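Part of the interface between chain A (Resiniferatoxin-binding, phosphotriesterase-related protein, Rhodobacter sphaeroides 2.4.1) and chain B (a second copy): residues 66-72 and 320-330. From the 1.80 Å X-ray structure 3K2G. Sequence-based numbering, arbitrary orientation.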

# COMPACT_ATOMS: atom_id res chain seq x y z
N LEU A 66 7.23 13.42 -33.37
CA LEU A 66 6.52 13.59 -32.12
C LEU A 66 6.96 12.66 -30.99
O LEU A 66 7.01 13.08 -29.84
CB LEU A 66 5.02 13.42 -32.35
CG LEU A 66 4.36 14.49 -33.22
CD1 LEU A 66 2.86 14.22 -33.26
CD2 LEU A 66 4.63 15.89 -32.67
N SER A 67 7.28 11.41 -31.31
CA SER A 67 7.70 10.49 -30.25
C SER A 67 8.93 11.05 -29.55
O SER A 67 8.96 11.15 -28.32
CB SER A 67 8.04 9.11 -30.81
OG SER A 67 8.41 8.24 -29.74
N GLU A 68 9.93 11.41 -30.34
CA GLU A 68 11.15 11.96 -29.80
C GLU A 68 10.92 13.24 -28.99
O GLU A 68 11.52 13.42 -27.93
CB GLU A 68 12.15 12.23 -30.92
CG GLU A 68 12.82 10.98 -31.47
CD GLU A 68 13.49 10.17 -30.36
OE1 GLU A 68 14.31 10.75 -29.62
OE2 GLU A 68 13.19 8.96 -30.25
N LEU A 69 10.06 14.12 -29.49
CA LEU A 69 9.79 15.37 -28.78
C LEU A 69 9.15 15.10 -27.42
O LEU A 69 9.43 15.80 -26.45
CB LEU A 69 8.88 16.29 -29.62
CG LEU A 69 9.47 16.69 -30.97
CD1 LEU A 69 8.55 17.67 -31.70
CD2 LEU A 69 10.84 17.31 -30.74
N ARG A 70 8.30 14.08 -27.35
CA ARG A 70 7.65 13.74 -26.09
C ARG A 70 8.67 13.29 -25.04
O ARG A 70 8.40 13.33 -23.84
CB ARG A 70 6.61 12.63 -26.31
CG ARG A 70 5.34 13.07 -27.05
CD ARG A 70 4.22 12.04 -26.92
NE ARG A 70 4.53 10.74 -27.53
CZ ARG A 70 4.38 10.46 -28.82
NH1 ARG A 70 3.92 11.38 -29.66
NH2 ARG A 70 4.68 9.24 -29.28
N GLN A 71 9.86 12.88 -25.49
CA GLN A 71 10.91 12.44 -24.57
C GLN A 71 11.90 13.56 -24.25
O GLN A 71 12.81 13.37 -23.43
CB GLN A 71 11.67 11.25 -25.18
CG GLN A 71 10.78 10.13 -25.72
CD GLN A 71 9.73 9.67 -24.74
OE1 GLN A 71 10.03 9.40 -23.57
NE2 GLN A 71 8.49 9.57 -25.20
N ASP A 72 11.72 14.71 -24.88
CA ASP A 72 12.60 15.86 -24.68
C ASP A 72 11.98 17.09 -25.34
O ASP A 72 12.52 17.62 -26.31
CB ASP A 72 13.97 15.56 -25.30
CG ASP A 72 15.02 16.61 -24.95
OD1 ASP A 72 14.74 17.47 -24.08
OD2 ASP A 72 16.12 16.58 -25.54
N ALA B 320 11.92 1.07 -32.11
CA ALA B 320 13.18 1.31 -31.40
C ALA B 320 12.99 2.00 -30.05
O ALA B 320 13.95 2.38 -29.39
CB ALA B 320 14.12 2.15 -32.27
N PHE B 321 11.73 2.14 -29.64
CA PHE B 321 11.40 2.81 -28.39
C PHE B 321 11.87 2.06 -27.14
O PHE B 321 12.48 2.65 -26.25
CB PHE B 321 9.88 3.04 -28.33
CG PHE B 321 9.44 3.86 -27.15
CD1 PHE B 321 9.59 5.24 -27.16
CD2 PHE B 321 8.89 3.25 -26.03
CE1 PHE B 321 9.19 6.01 -26.07
CE2 PHE B 321 8.49 4.00 -24.93
CZ PHE B 321 8.64 5.39 -24.96
N VAL B 322 11.59 0.77 -27.07
CA VAL B 322 12.01 -0.01 -25.91
C VAL B 322 13.51 0.14 -25.68
O VAL B 322 13.96 0.44 -24.57
CB VAL B 322 11.66 -1.50 -26.09
CG1 VAL B 322 12.41 -2.35 -25.06
CG2 VAL B 322 10.16 -1.69 -25.90
N THR B 323 14.28 -0.04 -26.75
CA THR B 323 15.74 0.05 -26.70
C THR B 323 16.29 1.43 -26.40
O THR B 323 17.20 1.59 -25.59
CB THR B 323 16.37 -0.40 -28.03
OG1 THR B 323 15.95 -1.73 -28.34
CG2 THR B 323 17.89 -0.38 -27.92
N LYS B 324 15.75 2.44 -27.07
CA LYS B 324 16.23 3.80 -26.92
C LYS B 324 15.69 4.56 -25.71
O LYS B 324 16.40 5.38 -25.12
CB LYS B 324 15.92 4.59 -28.19
CG LYS B 324 16.69 5.91 -28.32
CD LYS B 324 16.08 6.81 -29.39
CE LYS B 324 15.95 6.12 -30.73
NZ LYS B 324 15.34 7.05 -31.73
N HIS B 325 14.46 4.28 -25.32
CA HIS B 325 13.87 5.02 -24.22
C HIS B 325 13.49 4.24 -22.97
O HIS B 325 13.70 4.72 -21.87
CB HIS B 325 12.68 5.81 -24.76
CG HIS B 325 13.05 6.78 -25.84
ND1 HIS B 325 13.71 7.96 -25.58
CD2 HIS B 325 12.87 6.74 -27.18
CE1 HIS B 325 13.93 8.61 -26.71
NE2 HIS B 325 13.43 7.89 -27.70
N PHE B 326 12.95 3.03 -23.12
CA PHE B 326 12.56 2.28 -21.94
C PHE B 326 13.76 1.74 -21.15
O PHE B 326 13.76 1.81 -19.92
CB PHE B 326 11.59 1.15 -22.29
CG PHE B 326 10.94 0.52 -21.08
CD1 PHE B 326 10.16 1.29 -20.21
CD2 PHE B 326 11.12 -0.83 -20.80
CE1 PHE B 326 9.57 0.71 -19.08
CE2 PHE B 326 10.53 -1.41 -19.67
CZ PHE B 326 9.76 -0.64 -18.81
N LEU B 327 14.77 1.20 -21.83
CA LEU B 327 15.92 0.67 -21.11
C LEU B 327 16.48 1.76 -20.18
O LEU B 327 16.72 1.51 -19.00
CB LEU B 327 16.98 0.15 -22.09
CG LEU B 327 16.49 -0.99 -23.02
CD1 LEU B 327 17.67 -1.56 -23.81
CD2 LEU B 327 15.83 -2.09 -22.21
N PRO B 328 16.68 2.98 -20.70
CA PRO B 328 17.20 4.06 -19.85
C PRO B 328 16.27 4.32 -18.64
O PRO B 328 16.74 4.66 -17.55
CB PRO B 328 17.27 5.25 -20.80
CG PRO B 328 17.57 4.59 -22.12
CD PRO B 328 16.65 3.40 -22.12
N ARG B 329 14.96 4.15 -18.84
CA ARG B 329 13.99 4.35 -17.76
C ARG B 329 14.19 3.26 -16.70
O ARG B 329 14.15 3.54 -15.51
CB ARG B 329 12.56 4.28 -18.32
CG ARG B 329 11.45 4.53 -17.29
CD ARG B 329 10.07 4.32 -17.91
NE ARG B 329 9.77 5.31 -18.95
CZ ARG B 329 9.40 6.57 -18.71
NH1 ARG B 329 9.28 7.01 -17.47
NH2 ARG B 329 9.16 7.39 -19.73
N LEU B 330 14.41 2.02 -17.15
CA LEU B 330 14.63 0.91 -16.24
C LEU B 330 15.91 1.16 -15.45
O LEU B 330 16.03 0.74 -14.31
CB LEU B 330 14.78 -0.41 -17.01
CG LEU B 330 13.51 -1.05 -17.58
CD1 LEU B 330 13.88 -2.33 -18.31
CD2 LEU B 330 12.54 -1.34 -16.45
O HOH W 1 10.60 7.33 -22.26

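A single carboxylate oxygen does most of the polar work in this contact: OE2 of E68(A) accepts from two neighbouring side chains of the other chain at once. NE2 of H325(B) donates to OE2 of E68(A) at 2.8 Å, with an N-H...O angle of 163°, and NZ of K324(B) reaches the same OE2 of E68(A) at 3.2 Å to form a salt bridge. The imidazole bond is the shorter of the two and nearly linear, and the oxygen lies close to the ring plane, where the donor hydrogen points.

Two helical segments run in nearly the same direction, 13° apart, but their axes come no closer than 11.9 Å, so side chains must span the gap. The CA atoms of S67(A) and F321(B) lie 8.7 Å apart, those of Q71(A) and H325(B) 8.0 Å; a step of four residues on each chain preserves the register. E68(A) leaves its backbone sideways, and chi1 and chi2, both m, bring its carboxylate back to the partner. K324(B) and H325(B) start out toward chain A. Their helix contains a wider pi-type turn at 322-326, marked by the bond from N of F326(B) to O of F321(B) at 3.2 Å, and it kinks at P328(B), whose nitrogen has no hydrogen to give to the preceding turn.

H325(B) is used twice. While its edge binds the glutamate, one face receives the aliphatic part of Q71(A): CG of Q71(A) sits 3.8 Å from the centroid of the H325(B) ring, 17° off the normal, a CH-pi contact. The rule to read here is that a histidine can offer its edge to a charge and its face to a methylene.

Q71(A) is equally versatile. With chi1 and chi2 both m, it lays its methylene on the imidazole while its amide extends beyond. NE2 of Q71(A) approaches the edge of the F321(B) ring, 3.7 Å from CE1 of F321(B), a packing contact. OE1 of Q71(A) is too far from NH2 of R329(B), at 4.4 Å, for a direct bond, and a water fills the space: it donates to OE1 of Q71(A) at 2.5 Å and accepts from NH2 of R329(B) at 2.9 Å.

At the start of the register, OG of S67(A) packs 4.1 Å from CD1 of F321(B), its hydrogen bonding satisfied elsewhere in the structure. The two stretches together bury just 258 Å², a small patch in which several side chains serve more than one partner.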